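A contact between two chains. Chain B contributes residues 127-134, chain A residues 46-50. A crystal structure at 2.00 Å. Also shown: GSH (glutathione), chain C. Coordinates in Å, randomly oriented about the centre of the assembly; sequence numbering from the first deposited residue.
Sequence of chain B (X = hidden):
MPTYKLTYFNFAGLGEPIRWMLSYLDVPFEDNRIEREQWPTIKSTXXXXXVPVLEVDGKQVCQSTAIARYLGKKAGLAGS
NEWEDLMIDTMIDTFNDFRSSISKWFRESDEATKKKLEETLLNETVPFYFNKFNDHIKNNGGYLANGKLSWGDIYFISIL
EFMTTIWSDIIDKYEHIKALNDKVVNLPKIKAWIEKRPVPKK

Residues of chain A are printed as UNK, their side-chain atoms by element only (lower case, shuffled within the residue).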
# COMPACT_ATOMS: atom_id res chain seq x y z
N PRO B 127 -13.38 -2.76 15.99
CA PRO B 127 -14.69 -3.26 15.54
C PRO B 127 -15.06 -2.83 14.12
O PRO B 127 -15.61 -3.63 13.35
CB PRO B 127 -15.66 -2.67 16.59
CG PRO B 127 -14.84 -2.37 17.77
CD PRO B 127 -13.47 -2.02 17.26
N PHE B 128 -14.78 -1.58 13.76
CA PHE B 128 -15.17 -1.12 12.43
C PHE B 128 -14.54 -2.00 11.36
O PHE B 128 -15.24 -2.59 10.53
CB PHE B 128 -14.77 0.35 12.23
CG PHE B 128 -15.06 0.87 10.85
CD1 PHE B 128 -16.29 1.41 10.56
CD2 PHE B 128 -14.12 0.75 9.84
CE1 PHE B 128 -16.57 1.87 9.28
CE2 PHE B 128 -14.39 1.21 8.57
CZ PHE B 128 -15.62 1.77 8.29
N TYR B 129 -13.21 -2.15 11.40
CA TYR B 129 -12.53 -2.96 10.39
C TYR B 129 -12.77 -4.44 10.60
O TYR B 129 -13.05 -5.17 9.64
CB TYR B 129 -11.01 -2.69 10.39
CG TYR B 129 -10.67 -1.37 9.74
CD1 TYR B 129 -10.54 -1.26 8.37
CD2 TYR B 129 -10.51 -0.24 10.49
CE1 TYR B 129 -10.24 -0.04 7.78
CE2 TYR B 129 -10.24 0.97 9.92
CZ TYR B 129 -10.09 1.07 8.57
OH TYR B 129 -9.82 2.30 8.02
N PHE B 130 -12.67 -4.92 11.84
CA PHE B 130 -12.68 -6.37 12.00
C PHE B 130 -14.06 -6.99 11.78
O PHE B 130 -14.13 -8.14 11.36
CB PHE B 130 -12.15 -6.76 13.36
CG PHE B 130 -10.65 -6.69 13.45
CD1 PHE B 130 -9.93 -5.78 12.68
CD2 PHE B 130 -9.97 -7.52 14.30
CE1 PHE B 130 -8.56 -5.71 12.77
CE2 PHE B 130 -8.59 -7.45 14.42
CZ PHE B 130 -7.88 -6.57 13.65
N ASN B 131 -15.15 -6.27 12.08
CA ASN B 131 -16.47 -6.82 11.74
C ASN B 131 -16.59 -6.99 10.22
O ASN B 131 -17.08 -8.01 9.73
CB ASN B 131 -17.60 -5.93 12.25
CG ASN B 131 -17.91 -6.11 13.74
OD1 ASN B 131 -17.86 -7.21 14.28
ND2 ASN B 131 -18.25 -5.02 14.39
N LYS B 132 -16.10 -6.01 9.46
CA LYS B 132 -16.15 -6.13 8.01
C LYS B 132 -15.24 -7.25 7.51
O LYS B 132 -15.63 -8.02 6.62
CB LYS B 132 -15.78 -4.80 7.36
CG LYS B 132 -16.96 -3.80 7.38
CD LYS B 132 -16.44 -2.37 7.41
CE LYS B 132 -17.56 -1.36 7.43
NZ LYS B 132 -18.33 -1.34 6.14
N PHE B 133 -14.00 -7.34 8.03
CA PHE B 133 -13.10 -8.43 7.66
C PHE B 133 -13.75 -9.77 7.99
O PHE B 133 -13.71 -10.72 7.20
CB PHE B 133 -11.77 -8.34 8.43
CG PHE B 133 -10.92 -7.14 8.10
CD1 PHE B 133 -11.11 -6.37 6.96
CD2 PHE B 133 -9.89 -6.79 8.96
CE1 PHE B 133 -10.30 -5.28 6.70
CE2 PHE B 133 -9.11 -5.68 8.71
CZ PHE B 133 -9.31 -4.94 7.57
N ASN B 134 -14.30 -9.86 9.20
CA ASN B 134 -14.98 -11.09 9.64
C ASN B 134 -16.10 -11.48 8.68
O ASN B 134 -16.16 -12.62 8.21
CB ASN B 134 -15.50 -10.85 11.06
CG ASN B 134 -15.77 -12.13 11.83
OD1 ASN B 134 -15.03 -13.11 11.76
ND2 ASN B 134 -16.83 -12.12 12.58
N UNK A 46 -19.97 3.68 1.44
CA UNK A 46 -18.73 3.14 0.88
C UNK A 46 -18.28 1.92 1.68
O UNK A 46 -18.66 1.76 2.85
c UNK A 46 -18.08 5.49 0.18
o UNK A 46 -17.30 4.50 2.26
c UNK A 46 -17.64 4.20 0.90
N UNK A 47 -17.43 1.06 1.10
CA UNK A 47 -17.04 -0.17 1.83
C UNK A 47 -16.41 0.08 3.18
O UNK A 47 -16.78 -0.58 4.17
c UNK A 47 -16.62 -0.46 -0.52
c UNK A 47 -16.07 -0.86 0.86
c UNK A 47 -16.98 1.03 -0.31
N UNK A 48 -15.46 1.00 3.27
CA UNK A 48 -14.68 1.18 4.49
C UNK A 48 -14.61 2.65 4.89
O UNK A 48 -13.69 3.05 5.59
c UNK A 48 -13.27 -2.96 5.64
c UNK A 48 -13.41 -3.68 4.48
c UNK A 48 -13.29 0.57 4.31
c UNK A 48 -13.26 -1.60 5.57
c UNK A 48 -13.32 -0.95 4.36
c UNK A 48 -13.46 -3.06 3.26
o UNK A 48 -13.44 -5.02 4.55
c UNK A 48 -13.41 -1.70 3.21
N UNK A 49 -15.59 3.44 4.48
CA UNK A 49 -15.72 4.80 4.93
C UNK A 49 -14.90 5.82 4.18
O UNK A 49 -14.82 6.97 4.62
N UNK A 50 -14.28 5.45 3.06
CA UNK A 50 -13.40 6.36 2.35
C UNK A 50 -13.59 6.19 0.87
O UNK A 50 -14.20 5.23 0.40
c UNK A 50 -11.55 6.48 4.16
n UNK A 50 -9.80 8.11 4.58
o UNK A 50 -9.21 6.00 4.08
c UNK A 50 -10.08 6.84 4.28
c UNK A 50 -11.94 6.12 2.71
N1 GSH C . -5.58 3.81 1.13
CA1 GSH C . -6.74 4.52 0.62
C1 GSH C . -6.64 4.69 -0.90
O11 GSH C . -7.67 4.76 -1.65
O12 GSH C . -5.48 4.82 -1.36
CB1 GSH C . -6.74 5.96 1.21
CG1 GSH C . -8.10 6.56 0.91
CD1 GSH C . -8.23 7.91 1.66
OE1 GSH C . -7.43 8.28 2.45
N2 GSH C . -9.41 8.67 1.30
CA2 GSH C . -9.72 9.97 1.85
C2 GSH C . -11.16 9.99 2.36
O2 GSH C . -11.99 9.30 1.89
CB2 GSH C . -9.69 10.97 0.72
SG2 GSH C . -8.13 11.02 -0.20
N3 GSH C . -11.46 10.97 3.38
CA3 GSH C . -12.82 11.14 3.88
C3 GSH C . -13.01 10.42 5.19
O31 GSH C . -14.10 10.61 5.78
O32 GSH C . -12.10 9.68 5.66
O HOH W 1 -10.98 3.02 5.85

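Position 46 of chain A carries three side-chain atoms, a carbon bonded to one oxygen and one further carbon, and they are out of contact with the helix of chain B. This branching at CB, with a hydroxyl on one arm and a methyl on the other, is that of threonine. The hydroxyl of A:Thr46 instead faces its own chain, where OG1 accepts a weak hydrogen bond of 3.0 Å from the backbone N of position 49.

At position 47, three carbons close a ring onto the backbone N. The CA-to-CB bond points away from chain B, so the ring is not what the helix meets; the backbone carbonyl is, with its O 2.6 Å from B:Lys132 NZ. The closed ring identifies proline. B:Lys132 NZ donates a hydrogen bond to A:Pro47 O, a short link between a charged amine and a backbone acceptor. The ring restricts phi, here -58°, and leaves the carbonyl O free to accept from the lysine.

Position 48 has one carbon leading to a ring of six carbons that bears one oxygen, which lies 3.6 Å from B:Phe133 CD1; the residue is tyrosine. A:Tyr48 lays its flat ring among B:Phe128, B:Tyr129, B:Lys132 and B:Phe133. Its CE1 lies 3.6 Å from B:Lys132 CB and its CD1 3.9 Å from B:Tyr129 CD1. The two tyrosine planes are nearly parallel, at 13°, but slid apart so that they barely overlap. A long ring suits this place because it can run along the helix surface and take its hydroxyl to the edge of the B:Phe133 ring.

Position 49 has no side-chain atoms, and its backbone N lies 4.2 Å from B:Phe128 CZ; it is glycine. With phi at 84° and psi at 9°, a CB would be jammed against the preceding carbonyl O, and it would also point toward chain B, 3.6 Å from B:Phe128 CZ.

Position 50 carries three carbons, the third bearing one oxygen and one nitrogen, and these atoms make no contact with the helix of chain B: a glutamine. The NE2 of A:Gln50 instead donates a hydrogen bond of 3.0 Å to O32 of glutathione.

The contact works as a ring laid against a helix. A:Tyr48 supplies most of the area covered on chain A, packing against residues from successive turns, while polar links fasten the backbone beside it: the lysine bond to A:Pro47 O, and a water that donates to A:Tyr48 O at 2.7 Å and whose O lies 2.6 Å from B:Tyr129 OH in a second hydrogen bond.

Chain A (46-50) TPYGQ
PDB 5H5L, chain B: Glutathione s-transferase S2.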